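Local coordinates for protein Cif (Cell cycle inhibiting factor) (Escherichia coli, PDB 3EFY) that deamidates a specific glutamine side chain of host NEDD8 to glutamate, thereby shutting down cullin-RING ubiquitin ligases and blocking the host cell cycle, at residues F55-N60 with N118-M123. Sequence-based numbering, arbitrary orientation.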
loop_
_atom_site.group_PDB
_atom_site.type_symbol
_atom_site.label_atom_id
_atom_site.label_comp_id
_atom_site.label_asym_id
_atom_site.label_seq_id
_atom_site.Cartn_x
_atom_site.Cartn_y
_atom_site.Cartn_z
ATOM N N PHE A 55 6.348 12.749 12.837
ATOM C CA PHE A 55 5.043 12.136 13.128
ATOM C C PHE A 55 4.069 12.421 12.018
ATOM O O PHE A 55 4.168 13.425 11.320
ATOM C CB PHE A 55 4.432 12.737 14.399
ATOM C CG PHE A 55 5.239 12.463 15.634
ATOM C CD1 PHE A 55 4.944 11.363 16.424
ATOM C CD2 PHE A 55 6.278 13.312 15.999
ATOM C CE1 PHE A 55 5.702 11.091 17.595
ATOM C CE2 PHE A 55 7.030 13.073 17.144
ATOM C CZ PHE A 55 6.738 11.951 17.942
ATOM N N VAL A 56 3.142 11.498 11.858
ATOM C CA VAL A 56 2.002 11.712 10.954
ATOM C C VAL A 56 0.710 11.651 11.758
ATOM O O VAL A 56 0.542 10.765 12.621
ATOM C CB VAL A 56 2.077 10.703 9.788
ATOM C CG1 VAL A 56 2.078 9.203 10.199
ATOM C CG2 VAL A 56 1.028 11.009 8.820
ATOM N N LEU A 57 -0.182 12.589 11.484
ATOM C CA LEU A 57 -1.432 12.764 12.156
ATOM C C LEU A 57 -2.576 12.602 11.174
ATOM O O LEU A 57 -2.692 13.389 10.189
ATOM C CB LEU A 57 -1.493 14.143 12.793
ATOM C CG LEU A 57 -2.732 14.571 13.525
ATOM C CD1 LEU A 57 -2.884 13.808 14.874
ATOM C CD2 LEU A 57 -2.665 16.092 13.815
ATOM N N ARG A 58 -3.423 11.584 11.427
ATOM C CA ARG A 58 -4.648 11.429 10.623
ATOM C C ARG A 58 -5.789 12.143 11.313
ATOM O O ARG A 58 -6.040 11.916 12.496
ATOM C CB ARG A 58 -5.017 9.953 10.428
ATOM C CG ARG A 58 -6.150 9.800 9.417
ATOM C CD ARG A 58 -6.747 8.424 9.532
ATOM N NE ARG A 58 -7.738 8.139 8.490
ATOM C CZ ARG A 58 -8.960 8.664 8.416
ATOM N NH1 ARG A 58 -9.379 9.551 9.299
ATOM N NH2 ARG A 58 -9.771 8.308 7.419
ATOM N N VAL A 59 -6.437 13.074 10.609
ATOM C CA VAL A 59 -7.519 13.852 11.131
ATOM C C VAL A 59 -8.866 13.462 10.538
ATOM O O VAL A 59 -9.044 13.501 9.329
ATOM C CB VAL A 59 -7.347 15.369 10.812
ATOM C CG1 VAL A 59 -8.425 16.183 11.530
ATOM C CG2 VAL A 59 -5.892 15.826 11.206
ATOM N N ASN A 60 -9.795 13.129 11.414
ATOM C CA ASN A 60 -11.211 12.880 11.043
ATOM C C ASN A 60 -11.958 14.090 11.585
ATOM O O ASN A 60 -12.160 14.240 12.796
ATOM C CB ASN A 60 -11.661 11.553 11.683
ATOM C CG ASN A 60 -12.529 10.711 10.805
ATOM O OD1 ASN A 60 -13.537 10.168 11.335
ATOM N ND2 ASN A 60 -12.184 10.486 9.523
ATOM N N ASN A 118 -4.647 25.887 15.750
ATOM C CA ASN A 118 -5.568 26.961 16.056
ATOM C C ASN A 118 -6.898 26.688 15.369
ATOM O O ASN A 118 -7.957 26.863 15.975
ATOM C CB ASN A 118 -5.023 28.294 15.580
ATOM C CG ASN A 118 -6.013 29.453 15.829
ATOM O OD1 ASN A 118 -6.642 29.976 14.896
ATOM N ND2 ASN A 118 -6.180 29.830 17.100
ATOM N N TYR A 119 -6.842 26.215 14.127
ATOM C CA TYR A 119 -8.074 25.824 13.413
ATOM C C TYR A 119 -8.864 24.754 14.191
ATOM O O TYR A 119 -10.084 24.868 14.391
ATOM C CB TYR A 119 -7.778 25.386 11.920
ATOM C CG TYR A 119 -8.882 24.571 11.352
ATOM C CD1 TYR A 119 -10.075 25.165 10.953
ATOM C CD2 TYR A 119 -8.816 23.169 11.363
ATOM C CE1 TYR A 119 -11.136 24.414 10.538
ATOM C CE2 TYR A 119 -9.867 22.405 10.922
ATOM C CZ TYR A 119 -11.029 23.029 10.508
ATOM O OH TYR A 119 -12.107 22.308 10.120
ATOM N N PHE A 120 -8.192 23.686 14.656
ATOM C CA PHE A 120 -8.886 22.646 15.414
ATOM C C PHE A 120 -9.595 23.261 16.624
ATOM O O PHE A 120 -10.763 22.954 16.933
ATOM C CB PHE A 120 -7.914 21.569 15.957
ATOM C CG PHE A 120 -7.157 20.784 14.913
ATOM C CD1 PHE A 120 -7.658 20.513 13.678
ATOM C CD2 PHE A 120 -5.918 20.260 15.239
ATOM C CE1 PHE A 120 -6.927 19.813 12.779
ATOM C CE2 PHE A 120 -5.212 19.539 14.373
ATOM C CZ PHE A 120 -5.686 19.304 13.132
ATOM N N SER A 121 -8.872 24.141 17.307
ATOM C CA SER A 121 -9.408 24.771 18.504
ATOM C C SER A 121 -10.651 25.618 18.190
ATOM O O SER A 121 -11.671 25.487 18.844
ATOM C CB SER A 121 -8.339 25.615 19.192
ATOM O OG SER A 121 -8.892 26.101 20.404
ATOM N N CYS A 122 -10.562 26.446 17.167
ATOM C CA CYS A 122 -11.710 27.270 16.742
ATOM C C CYS A 122 -12.911 26.425 16.316
ATOM O O CYS A 122 -14.019 26.646 16.785
ATOM C CB CYS A 122 -11.315 28.194 15.596
ATOM S SG CYS A 122 -10.158 29.476 16.060
ATOM N N MET A 123 -12.703 25.435 15.444
ATOM C CA MET A 123 -13.799 24.602 14.972
ATOM C C MET A 123 -14.439 23.803 16.105
ATOM O O MET A 123 -15.658 23.618 16.142
ATOM C CB MET A 123 -13.313 23.689 13.835
ATOM C CG MET A 123 -14.314 22.793 13.203
ATOM S SD MET A 123 -15.552 23.766 12.264
ATOM C CE MET A 123 -14.518 25.095 11.762
#
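Val59 and Leu57 meet Phe120 in a small, wholly apolar contact between a strand of the central antiparallel sheet and a helix packed over one of its faces, in the C-terminal catalytic part of the effector, a Cif-family domain of the papain-like peptidase clan CA. Phe120 holds CG anti to its own carbonyl carbon (chi1 -62°) and reaches toward the sheet; its ring and the strand's aliphatic side chains together fill the gap between backbones whose nearest CA atoms, those of Val59 and Phe120, are 9.9 Å apart. Val59 comes from the opposing direction and offers both methyls: CG2 lies 4.0 Å from Phe120 CZ, while CG1 is 4.1 Å from Phe120 CE1. The valine fork thus spans one CE1–CZ bond, meeting the ring obliquely. On the other side of CZ, Leu57 CD2 approaches Phe120 CE2 at 4.3 Å, a looser touch. Residues 57 and 59 alternate with Arg58 along the extended strand, which explains why the two aliphatic side chains project together toward the helix. Only 98 Å² is buried between the segments, yet all three residues are themselves buried: Phe159 and Phe161, edge-to-face, and Tyr68 also pack on Phe120. The side chain of Val59 is about 8 Å from that of His66 and about 9 Å from that of Gln86, near the active site but touching neither residue. Tyr119 OH hydrogen-bonds Asp61 OD2, adding a polar tie between helix 113-124 and the end of strand 54-61. That strand runs between 66-72 and 159-166, with helix 10-22, which begins at the active-site Cys10, packed against Val56 and Arg58 on the opposite face of the sheet.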